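Local coordinates for protein nucleoporin NUP145N (Chaetomium thermophilum, PDB 5HB6) that forms part of the nuclear pore complex, probably as a structural component and docking site for transport factors, represented here by its autoproteolytic domain, at residues A[3-7]-A[54-60]; A[61-65]-A[87-91]. The protein carries 1 engineered substitution. All coordinates share one frame. Numbering follows the deposited sequence.

Overall arrangement
Running from the N terminus, the chain first lays down strand 4-7, the outermost strand at one end of the six-stranded antiparallel sheet, pairs strand 28-31 beside it, adds strand 35-39, and after a long loop comes back to strand 4-7 over one sheet face with 54-60. There interaction 1 closes a loop of 46 residues. Interaction 2 opens at the very next residue: the 61-65 turn leads into strand 64-67 and meets 87-91 after 21 more residues. The two loops follow in series, neither nested nor crossed. Together they fasten the two-stranded hairpin 58-67 over the large sheet at two places, strand 4-7 and strand 85-89, and they touch through Leu60 and Ala65.

Interaction 1: residues A[3-7]-A[54-60]; sequences AYWMS and FGTIVIL
A hairpin laid over a larger sheet can be fastened through side chains instead of by backbone pairing, and the contact of 3-7 with 54-60 illustrates this in the Nup98-type autopeptidase domain. Strand 4-7 is an extended edge strand whose own backbone partners lie in strand 28-31. Strand 58-60 passes it with 130° between N-to-C directions, too far off for a shared ladder. The closest CA atoms are those of Tyr4 and Phe54, 6.5 Å apart. Before strand 58-60 the backbone turns tightly, Gly55 at positive phi (74/2), bridged by a hydrogen bond from Gly55 N to Val58 O, 2.8 Å.

Aromatic contact dominates. Tyr4 (chi1 -82°, m) and Phe54 (chi1 -59°, m) reach past each other with nearly parallel planes, 18° apart; centroids 5.1 Å apart leave little ring overlap. Each ring instead carries the other's methylene in a reciprocal CH-pi pair: Tyr4 CB is 3.5 Å from the Phe54 centroid, and Phe54 CB 3.7 Å from the Tyr4 centroid.

Apolar contacts extend the patch. Met6 starts sideways, but with chi1 70° (p), chi2 t and chi3 79° (p) its methyl comes round, Met6 CE 3.5 Å from Phe54 CZ, while Leu60 CB sits 3.9 Å from Tyr4 CE1. Beneath, Phe54 and Val58 rest on Val29 of strand 28-31.

One polar bond crosses: Leu60 N donates to Tyr4 OH at 2.9 Å and 175°. A tyrosine that is greasy along its length and polar at its tip thus lays its ring against Phe54 and Leu60 while its hydroxyl takes up a backbone amide of the hairpin.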
# COMPACT_ATOMS: atom_id res chain seq x y z
N ALA A 3 -6.37 8.45 10.66
CA ALA A 3 -5.79 7.42 11.51
C ALA A 3 -5.22 6.28 10.67
O ALA A 3 -5.86 5.79 9.73
CB ALA A 3 -6.86 6.86 12.43
N TYR A 4 -4.01 5.85 11.02
CA TYR A 4 -3.46 4.60 10.50
C TYR A 4 -4.11 3.41 11.19
O TYR A 4 -4.56 3.49 12.33
CB TYR A 4 -1.97 4.52 10.81
CG TYR A 4 -0.98 5.23 9.93
CD1 TYR A 4 -0.42 4.58 8.84
CD2 TYR A 4 -0.54 6.53 10.22
CE1 TYR A 4 0.54 5.19 8.07
CE2 TYR A 4 0.43 7.14 9.44
CZ TYR A 4 0.97 6.46 8.38
OH TYR A 4 1.92 7.04 7.58
N TRP A 5 -4.11 2.27 10.49
CA TRP A 5 -4.57 1.01 11.06
C TRP A 5 -3.82 -0.12 10.37
O TRP A 5 -3.25 0.06 9.28
CB TRP A 5 -6.09 0.85 10.93
CG TRP A 5 -6.56 1.07 9.53
CD1 TRP A 5 -6.96 2.26 8.97
CD2 TRP A 5 -6.62 0.10 8.50
NE1 TRP A 5 -7.29 2.07 7.66
CE2 TRP A 5 -7.12 0.75 7.35
CE3 TRP A 5 -6.36 -1.26 8.44
CZ2 TRP A 5 -7.31 0.08 6.13
CZ3 TRP A 5 -6.56 -1.94 7.24
CH2 TRP A 5 -7.03 -1.26 6.10
N MET A 6 -3.85 -1.29 10.98
CA MET A 6 -3.36 -2.50 10.32
C MET A 6 -4.34 -3.65 10.56
O MET A 6 -5.05 -3.67 11.56
CB MET A 6 -1.94 -2.89 10.77
CG MET A 6 -1.81 -3.39 12.21
SD MET A 6 -0.15 -3.80 12.79
CE MET A 6 0.48 -2.16 13.15
N SER A 7 -4.31 -4.61 9.65
CA SER A 7 -5.13 -5.81 9.75
C SER A 7 -4.30 -6.99 9.25
O SER A 7 -3.69 -6.89 8.19
CB SER A 7 -6.37 -5.65 8.86
OG SER A 7 -7.22 -6.77 8.99
N PHE A 54 3.67 2.50 11.80
CA PHE A 54 2.97 3.58 11.10
C PHE A 54 3.86 4.81 11.04
O PHE A 54 4.36 5.28 12.07
CB PHE A 54 1.70 3.95 11.87
CG PHE A 54 0.69 2.83 12.05
CD1 PHE A 54 0.43 1.90 11.05
CD2 PHE A 54 -0.02 2.77 13.24
CE1 PHE A 54 -0.51 0.93 11.27
CE2 PHE A 54 -0.96 1.81 13.43
CZ PHE A 54 -1.21 0.88 12.45
N GLY A 55 4.03 5.35 9.83
CA GLY A 55 4.80 6.56 9.68
C GLY A 55 6.30 6.39 9.81
O GLY A 55 7.03 7.38 9.70
N THR A 56 6.77 5.16 10.00
CA THR A 56 8.18 4.86 10.23
C THR A 56 8.64 3.81 9.22
O THR A 56 9.63 4.01 8.52
CB THR A 56 8.36 4.37 11.66
OG1 THR A 56 8.02 5.43 12.56
CG2 THR A 56 9.78 3.95 11.91
N ILE A 57 7.95 2.67 9.18
CA ILE A 57 8.18 1.64 8.18
C ILE A 57 7.28 1.84 6.96
O ILE A 57 7.75 1.86 5.82
CB ILE A 57 7.97 0.24 8.81
CG1 ILE A 57 9.01 -0.03 9.91
CG2 ILE A 57 8.06 -0.84 7.74
CD1 ILE A 57 8.87 -1.39 10.59
N VAL A 58 5.98 1.98 7.20
CA VAL A 58 5.00 2.22 6.15
C VAL A 58 4.49 3.64 6.33
O VAL A 58 3.93 3.98 7.37
CB VAL A 58 3.85 1.20 6.19
CG1 VAL A 58 2.85 1.49 5.08
CG2 VAL A 58 4.40 -0.23 6.12
N ILE A 59 4.68 4.47 5.30
CA ILE A 59 4.27 5.87 5.35
C ILE A 59 3.20 6.07 4.30
O ILE A 59 3.44 5.82 3.11
CB ILE A 59 5.44 6.85 5.10
CG1 ILE A 59 6.52 6.67 6.17
CG2 ILE A 59 4.95 8.27 5.18
CD1 ILE A 59 7.54 5.67 5.82
N LEU A 60 2.04 6.53 4.75
CA LEU A 60 0.89 6.80 3.89
C LEU A 60 0.53 8.26 4.02
O LEU A 60 0.08 8.71 5.07
CB LEU A 60 -0.28 5.90 4.28
CG LEU A 60 -0.06 4.43 3.93
CD1 LEU A 60 -1.11 3.54 4.54
CD2 LEU A 60 -0.08 4.23 2.43

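Interaction 2: residues A[61-65]-A[87-91]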
# COMPACT_ATOMS: atom_id res chain seq x y z
N GLU A 61 0.71 9.01 2.95
CA GLU A 61 0.21 10.37 2.84
C GLU A 61 -0.54 10.46 1.52
O GLU A 61 -0.38 9.58 0.66
CB GLU A 61 1.34 11.40 2.89
CG GLU A 61 2.10 11.36 4.22
CD GLU A 61 3.26 12.34 4.30
OE1 GLU A 61 3.70 12.81 3.23
OE2 GLU A 61 3.71 12.62 5.42
N PRO A 62 -1.39 11.47 1.33
CA PRO A 62 -2.22 11.48 0.12
C PRO A 62 -1.39 11.28 -1.13
O PRO A 62 -0.39 11.95 -1.37
CB PRO A 62 -2.89 12.85 0.17
CG PRO A 62 -3.02 13.13 1.63
CD PRO A 62 -1.69 12.63 2.19
N ARG A 63 -1.78 10.27 -1.90
CA ARG A 63 -1.17 9.94 -3.18
C ARG A 63 0.25 9.42 -3.04
O ARG A 63 1.01 9.43 -4.01
CB ARG A 63 -1.24 11.11 -4.15
CG ARG A 63 -2.69 11.61 -4.32
CD ARG A 63 -2.80 12.75 -5.32
NE ARG A 63 -2.33 12.28 -6.63
CZ ARG A 63 -1.77 13.03 -7.56
NH1 ARG A 63 -1.61 14.33 -7.37
NH2 ARG A 63 -1.35 12.50 -8.67
N SER A 64 0.62 8.91 -1.87
CA SER A 64 2.00 8.53 -1.59
C SER A 64 2.06 7.37 -0.61
O SER A 64 1.74 7.53 0.57
CB SER A 64 2.70 9.75 -1.02
OG SER A 64 4.06 9.47 -0.77
N ALA A 65 2.49 6.21 -1.08
CA ALA A 65 2.73 5.05 -0.24
C ALA A 65 4.21 4.71 -0.33
O ALA A 65 4.73 4.47 -1.41
CB ALA A 65 1.87 3.87 -0.69
N ILE A 87 -1.62 -1.65 -3.87
CA ILE A 87 -1.69 -0.32 -3.28
C ILE A 87 -2.93 0.36 -3.84
O ILE A 87 -3.15 0.33 -5.05
CB ILE A 87 -0.42 0.48 -3.62
CG1 ILE A 87 0.79 -0.23 -3.02
CG2 ILE A 87 -0.53 1.90 -3.13
CD1 ILE A 87 2.08 0.37 -3.46
N SER A 88 -3.72 0.97 -2.97
CA SER A 88 -4.94 1.65 -3.39
C SER A 88 -4.88 3.05 -2.84
O SER A 88 -4.79 3.22 -1.62
CB SER A 88 -6.18 0.89 -2.88
OG SER A 88 -6.17 -0.45 -3.33
N LEU A 89 -4.94 4.04 -3.71
CA LEU A 89 -4.76 5.44 -3.33
C LEU A 89 -5.94 6.30 -3.73
O LEU A 89 -6.28 6.42 -4.91
CB LEU A 89 -3.50 6.02 -3.95
CG LEU A 89 -2.20 5.43 -3.45
CD1 LEU A 89 -1.02 5.90 -4.26
CD2 LEU A 89 -1.97 5.73 -1.98
N GLU A 90 -6.56 6.92 -2.73
CA GLU A 90 -7.55 7.96 -2.94
C GLU A 90 -6.93 9.18 -3.62
O GLU A 90 -5.71 9.33 -3.72
CB GLU A 90 -8.17 8.41 -1.60
CG GLU A 90 -8.92 7.28 -0.90
CD GLU A 90 -9.57 7.69 0.40
OE1 GLU A 90 -9.78 8.90 0.61
OE2 GLU A 90 -9.85 6.81 1.22
N HIS A 91 -7.81 10.04 -4.15
CA HIS A 91 -7.41 11.36 -4.65
C HIS A 91 -6.61 11.27 -5.95
O HIS A 91 -5.79 12.14 -6.23
CB HIS A 91 -6.66 12.19 -3.61
CG HIS A 91 -7.20 12.04 -2.23
ND1 HIS A 91 -8.50 12.36 -1.90
CD2 HIS A 91 -6.64 11.55 -1.11
CE1 HIS A 91 -8.71 12.08 -0.63
NE2 HIS A 91 -7.59 11.60 -0.12
O HOH W 1 -4.20 9.00 -1.46
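Arg63 lays the aliphatic part of its side chain along the backbone that leaves strand 85-89: Arg63 CG is 3.8 Å from Glu90 O and 4.1 Å from His91 CB, and Arg63 CD comes within 3.2 Å of His91 O. Its charged end makes no hydrogen bond across the contact, for Arg63 NE stands 3.5 Å from His91 O at a poor angle. The backbone is joined indirectly instead. A water accepts from Arg63 N at 2.8 Å and donates to Glu90 O at 2.7 Å, bridging two segments that share no direct hydrogen bond.

The water-bound amide belongs to a type II turn, Glu61 to Ser64, in which Arg63 takes the positive-phi third position (68/22). Ser64 N to Glu61 O at 2.8 Å and Glu61 N to Ser64 O at 3.0 Å close it, making the two-residue tip of a beta hairpin that joins strands 58-61 and 64-67. This hairpin lies over one face of the six-stranded sheet of the autopeptidase domain, and 62-65 runs nearly opposite to 87-91, the end-to-end directions 166° apart.

Below the tip the contact turns apolar. Leu89 CD1 sits 3.9 Å from Arg63 C and Leu89 CD2 4.1 Å from Ser64 N, so the leucine fills the space under the turn, and Ala65 CB packs 3.9 Å from Ile87 CG2. On their own sheet Ile87 and Leu89 also touch Phe132, and Ala65 reaches Val37. At the outer margin Pro62 CB approaches His91 CD2 at 4.2 Å, the imidazole held by a hydrogen bond from His91 NE2 to Asn33 O.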